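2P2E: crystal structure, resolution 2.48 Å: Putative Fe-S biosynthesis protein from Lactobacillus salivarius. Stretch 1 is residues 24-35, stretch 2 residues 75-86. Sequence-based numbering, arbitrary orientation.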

# COMPACT_ATOMS: atom_id res chain seq x y z
N ALA A 24 -11.09 0.41 -8.79
CA ALA A 24 -10.05 -0.02 -7.86
C ALA A 24 -9.50 1.07 -6.95
O ALA A 24 -9.35 2.23 -7.35
N VAL A 25 -9.19 0.66 -5.72
CA VAL A 25 -8.64 1.52 -4.68
C VAL A 25 -7.38 0.85 -4.11
O VAL A 25 -7.33 -0.36 -3.94
N LEU A 26 -6.37 1.66 -3.81
CA LEU A 26 -5.12 1.14 -3.26
C LEU A 26 -5.00 1.37 -1.77
O LEU A 26 -5.37 2.42 -1.25
N LEU A 27 -4.48 0.36 -1.08
CA LEU A 27 -4.30 0.46 0.35
C LEU A 27 -2.88 0.12 0.76
O LEU A 27 -2.28 -0.84 0.27
N LEU A 28 -2.33 0.93 1.65
CA LEU A 28 -1.01 0.66 2.20
C LEU A 28 -1.40 0.05 3.53
O LEU A 28 -1.67 0.75 4.50
N ASP A 29 -1.46 -1.27 3.55
CA ASP A 29 -1.87 -2.00 4.73
C ASP A 29 -0.77 -2.37 5.71
O ASP A 29 0.35 -2.68 5.31
N PHE A 30 -1.10 -2.29 6.99
CA PHE A 30 -0.18 -2.70 8.03
C PHE A 30 -0.79 -4.03 8.46
O PHE A 30 -1.84 -4.07 9.10
N ASP A 31 -0.13 -5.10 8.06
CA ASP A 31 -0.59 -6.46 8.31
C ASP A 31 -0.52 -6.86 9.77
O ASP A 31 0.45 -7.47 10.19
N ASP A 32 -1.54 -6.53 10.54
CA ASP A 32 -1.55 -6.85 11.96
C ASP A 32 -2.83 -7.54 12.40
O ASP A 32 -3.06 -7.77 13.59
N GLY A 33 -3.68 -7.86 11.43
CA GLY A 33 -4.92 -8.52 11.77
C GLY A 33 -6.04 -7.57 12.11
O GLY A 33 -7.18 -7.99 12.28
N VAL A 34 -5.73 -6.28 12.23
CA VAL A 34 -6.76 -5.30 12.53
C VAL A 34 -7.46 -4.83 11.24
O VAL A 34 -6.80 -4.52 10.23
N GLY A 35 -8.79 -4.79 11.27
CA GLY A 35 -9.54 -4.35 10.10
C GLY A 35 -10.33 -5.48 9.47
O GLY A 35 -9.90 -6.63 9.51
N PHE A 75 -3.78 6.54 -1.78
CA PHE A 75 -3.43 5.35 -1.02
C PHE A 75 -4.15 5.49 0.30
O PHE A 75 -3.95 6.48 1.00
N TYR A 76 -4.99 4.53 0.65
CA TYR A 76 -5.69 4.61 1.92
C TYR A 76 -4.95 3.77 2.94
O TYR A 76 -4.30 2.80 2.58
N TYR A 77 -5.02 4.16 4.20
CA TYR A 77 -4.34 3.42 5.25
C TYR A 77 -5.02 3.58 6.60
O TYR A 77 -5.75 4.55 6.83
N LYS A 78 -4.76 2.63 7.49
CA LYS A 78 -5.35 2.67 8.81
C LYS A 78 -4.66 3.79 9.57
O LYS A 78 -3.43 3.82 9.66
N GLY A 79 -5.46 4.72 10.07
CA GLY A 79 -4.91 5.85 10.80
C GLY A 79 -3.71 5.52 11.68
O GLY A 79 -2.61 6.00 11.42
N TYR A 80 -3.93 4.69 12.69
CA TYR A 80 -2.88 4.32 13.63
C TYR A 80 -1.54 3.92 13.05
O TYR A 80 -0.50 4.28 13.59
N SER A 81 -1.53 3.16 11.96
CA SER A 81 -0.26 2.73 11.39
C SER A 81 0.59 3.91 10.94
O SER A 81 1.75 3.75 10.57
N LYS A 82 0.02 5.10 11.00
CA LYS A 82 0.71 6.32 10.62
C LYS A 82 1.99 6.44 11.42
O LYS A 82 2.97 7.04 10.97
N MSE A 83 1.98 5.86 12.62
CA MSE A 83 3.13 5.92 13.51
C MSE A 83 4.31 5.11 12.98
O MSE A 83 5.45 5.28 13.42
N TYR A 84 4.03 4.22 12.03
CA TYR A 84 5.07 3.39 11.46
C TYR A 84 5.56 3.92 10.12
O TYR A 84 6.43 3.33 9.49
N MSE A 85 5.00 5.05 9.71
CA MSE A 85 5.38 5.61 8.43
C MSE A 85 6.26 6.84 8.54
O MSE A 85 6.67 7.25 9.62
N ASP A 86 6.54 7.42 7.38
CA ASP A 86 7.37 8.61 7.24
C ASP A 86 6.51 9.65 6.51
O ASP A 86 5.60 9.28 5.76

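The two stretches meet first as parallel strands and then mainly through side chains, several of them bonded to backbone oxygens, and a bridging water. Tyr76 fixes the register: its N donates to Leu26 O (2.9 Å, 173° at the hydrogen), and its O accepts from Leu28 N (2.9 Å, 159°). With the strand axes at 42°, the two chains splay beyond this point, and longer side chains and a water fill the widening gap.

Within the paired region the side chains sort by sheet face. Leu27 and Tyr76 share one face. Both have chi1 in m (-50° and -72°), and Leu27, with chi2 in t, brings CD2 to 3.3 Å from Tyr76 CB. Val25, chi1 t, adds CG1 at 3.4 Å from Tyr76 CD2, so the tyrosine ring lies against two aliphatic side chains of the neighbouring strand. Leu26 and Phe75 occupy the other face, where Leu26 CB is 3.8 Å from Phe75 CD1. Leu28 points toward stretch 2; its t, p conformation places CD2 3.8 Å from CE of Met85, a selenomethionine whose chi1 m and chi2 and chi3 both t carry its end toward the leucine, although its CA-to-CB bond points sideways.

Phe30 also points toward stretch 2. Its chi1 of -167° (t) extends the ring toward the 3-10 segment, where Phe30 CE2 lies 3.3 Å from Tyr84 CE2. The two planes are inclined by only 20°, with centroids 4.5 Å apart, but they are slid apart so that the rings barely overlap. Phe30 CB meets Ser81 CB at 3.6 Å.

The polar centre of the contact is Lys78. Chi1 m, chi2 t, chi3 m and chi4 t describe a chain with a bend at chi3, and its NZ ends among oxygen atoms of stretch 1. Lys78 NZ donates to Phe30 O (2.6 Å) and Val34 O (3.0 Å), and forms salt bridges with Asp32 OD1 (2.9 Å) and, through a weak bond, Asp29 OD1 (3.2 Å). Asp29 starts away from stretch 2, yet its t rotamer brings the carboxylate back within reach. Water 2 is placed to donate to Asp29 OD1 (2.9 Å) and accepts from Lys78 NZ (3.0 Å), linking the same two groups.

Asp32, chi1 p (51°), uses its two oxygens differently. Besides meeting the lysine, Asp32 OD1 accepts from Val34 N at 2.9 Å, which ties the loop to the carboxylate; Asp32 OD2 accepts from Tyr80 OH at 2.7 Å and lies near the plane of that ring, at its edge. Tyr80, chi1 p, thereby spans from the 3-10 segment to the loop, where its OH also lies 3.1 Å from Val34 CB.

Water 1 occupies the gap beyond the strand pairing. Water 1 donates to Leu28 O (2.7 Å) and Ser81 OG (2.8 Å) and accepts from Lys78 N (3.3 Å), so it connects backbone groups of both stretches. Ser81, chi1 p (51°), turns OG back to donate to Lys78 O at 2.6 Å, leaving the same oxygen free to accept from the water.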

# COMPACT_ATOMS: atom_id res chain seq x y z
CB ALA A 24 -8.92 -0.67 -8.63
CB VAL A 25 -9.67 1.72 -3.53
CG1 VAL A 25 -9.04 2.47 -2.37
CG2 VAL A 25 -10.87 2.48 -4.06
CB LEU A 26 -3.93 1.80 -3.95
CG LEU A 26 -3.72 1.40 -5.40
CD1 LEU A 26 -2.56 2.15 -5.98
CD2 LEU A 26 -3.46 -0.09 -5.47
CB LEU A 27 -5.24 -0.50 1.07
CG LEU A 27 -6.72 -0.47 0.70
CD1 LEU A 27 -7.41 -1.53 1.54
CD2 LEU A 27 -7.33 0.89 0.95
CB LEU A 28 -0.24 1.95 2.41
CG LEU A 28 1.14 1.75 3.04
CD1 LEU A 28 1.96 0.73 2.26
CD2 LEU A 28 1.84 3.08 3.07
CB ASP A 29 -2.62 -3.27 4.30
CG ASP A 29 -3.01 -4.15 5.46
OD1 ASP A 29 -3.66 -3.65 6.40
OD2 ASP A 29 -2.68 -5.36 5.43
CB PHE A 30 -0.17 -1.70 9.19
CG PHE A 30 0.97 -1.90 10.13
CD1 PHE A 30 2.28 -1.82 9.66
CD2 PHE A 30 0.75 -2.23 11.46
CE1 PHE A 30 3.36 -2.06 10.50
CE2 PHE A 30 1.83 -2.47 12.31
CZ PHE A 30 3.13 -2.39 11.82
CB ASP A 31 0.25 -7.42 7.48
CG ASP A 31 -0.42 -8.75 7.32
OD1 ASP A 31 -1.46 -8.95 7.97
OD2 ASP A 31 0.10 -9.59 6.55
CB ASP A 32 -1.34 -5.58 12.78
CG ASP A 32 -2.30 -4.47 12.39
OD1 ASP A 32 -3.30 -4.77 11.71
OD2 ASP A 32 -2.06 -3.31 12.77
CB VAL A 34 -6.17 -4.08 13.28
CG1 VAL A 34 -7.28 -3.14 13.71
CG2 VAL A 34 -5.40 -4.55 14.50
CB PHE A 75 -1.93 5.32 -0.72
CG PHE A 75 -1.11 4.69 -1.78
CD1 PHE A 75 -1.06 3.31 -1.90
CD2 PHE A 75 -0.33 5.47 -2.63
CE1 PHE A 75 -0.23 2.70 -2.86
CE2 PHE A 75 0.50 4.88 -3.60
CZ PHE A 75 0.55 3.50 -3.71
CB TYR A 76 -7.12 4.11 1.75
CG TYR A 76 -7.95 5.10 0.98
CD1 TYR A 76 -8.63 6.12 1.62
CD2 TYR A 76 -7.99 5.06 -0.41
CE1 TYR A 76 -9.33 7.07 0.91
CE2 TYR A 76 -8.69 6.01 -1.14
CZ TYR A 76 -9.36 7.01 -0.47
OH TYR A 76 -10.06 7.95 -1.19
CB TYR A 77 -2.88 3.85 5.35
CG TYR A 77 -2.69 5.25 5.87
CD1 TYR A 77 -2.28 5.49 7.18
CD2 TYR A 77 -2.91 6.35 5.04
CE1 TYR A 77 -2.10 6.78 7.66
CE2 TYR A 77 -2.73 7.64 5.51
CZ TYR A 77 -2.32 7.85 6.81
OH TYR A 77 -2.14 9.13 7.25
CB LYS A 78 -5.15 1.33 9.51
CG LYS A 78 -5.88 0.20 8.80
CD LYS A 78 -5.69 -1.14 9.46
CE LYS A 78 -4.31 -1.70 9.21
NZ LYS A 78 -4.25 -3.15 9.54
CB TYR A 80 -3.37 3.22 14.56
CG TYR A 80 -3.61 1.88 13.89
CD1 TYR A 80 -2.61 0.91 13.87
CD2 TYR A 80 -4.84 1.57 13.32
CE1 TYR A 80 -2.83 -0.34 13.31
CE2 TYR A 80 -5.08 0.32 12.76
CZ TYR A 80 -4.07 -0.63 12.76
OH TYR A 80 -4.31 -1.89 12.24
CB SER A 81 -0.49 1.77 10.22
OG SER A 81 -1.41 2.30 9.29
CB LYS A 82 -0.20 7.52 10.90
CG LYS A 82 0.27 8.84 10.35
CD LYS A 82 -0.81 9.91 10.60
CE LYS A 82 -0.44 11.27 9.99
NZ LYS A 82 -1.51 12.30 10.24
CB MSE A 83 2.75 5.42 14.91
CG MSE A 83 2.47 3.93 15.02
SE MSE A 83 2.02 3.39 16.86
CE MSE A 83 3.66 4.01 17.74
CB TYR A 84 4.57 1.96 11.29
CG TYR A 84 4.29 1.30 12.60
CD1 TYR A 84 5.27 1.22 13.59
CD2 TYR A 84 3.03 0.77 12.87
CE1 TYR A 84 5.00 0.62 14.81
CE2 TYR A 84 2.76 0.17 14.10
CZ TYR A 84 3.75 0.10 15.07
OH TYR A 84 3.47 -0.46 16.29
CB MSE A 85 4.12 5.94 7.63
CG MSE A 85 3.22 4.73 7.40
SE MSE A 85 1.49 5.24 6.66
CE MSE A 85 0.62 3.48 6.67
CB ASP A 86 8.57 8.26 6.39
CG ASP A 86 9.82 8.95 6.82
OD1 ASP A 86 9.83 10.20 6.76
OD2 ASP A 86 10.77 8.24 7.22
O HOH W 1 -2.19 0.65 7.19
O HOH W 2 -4.59 -5.80 8.12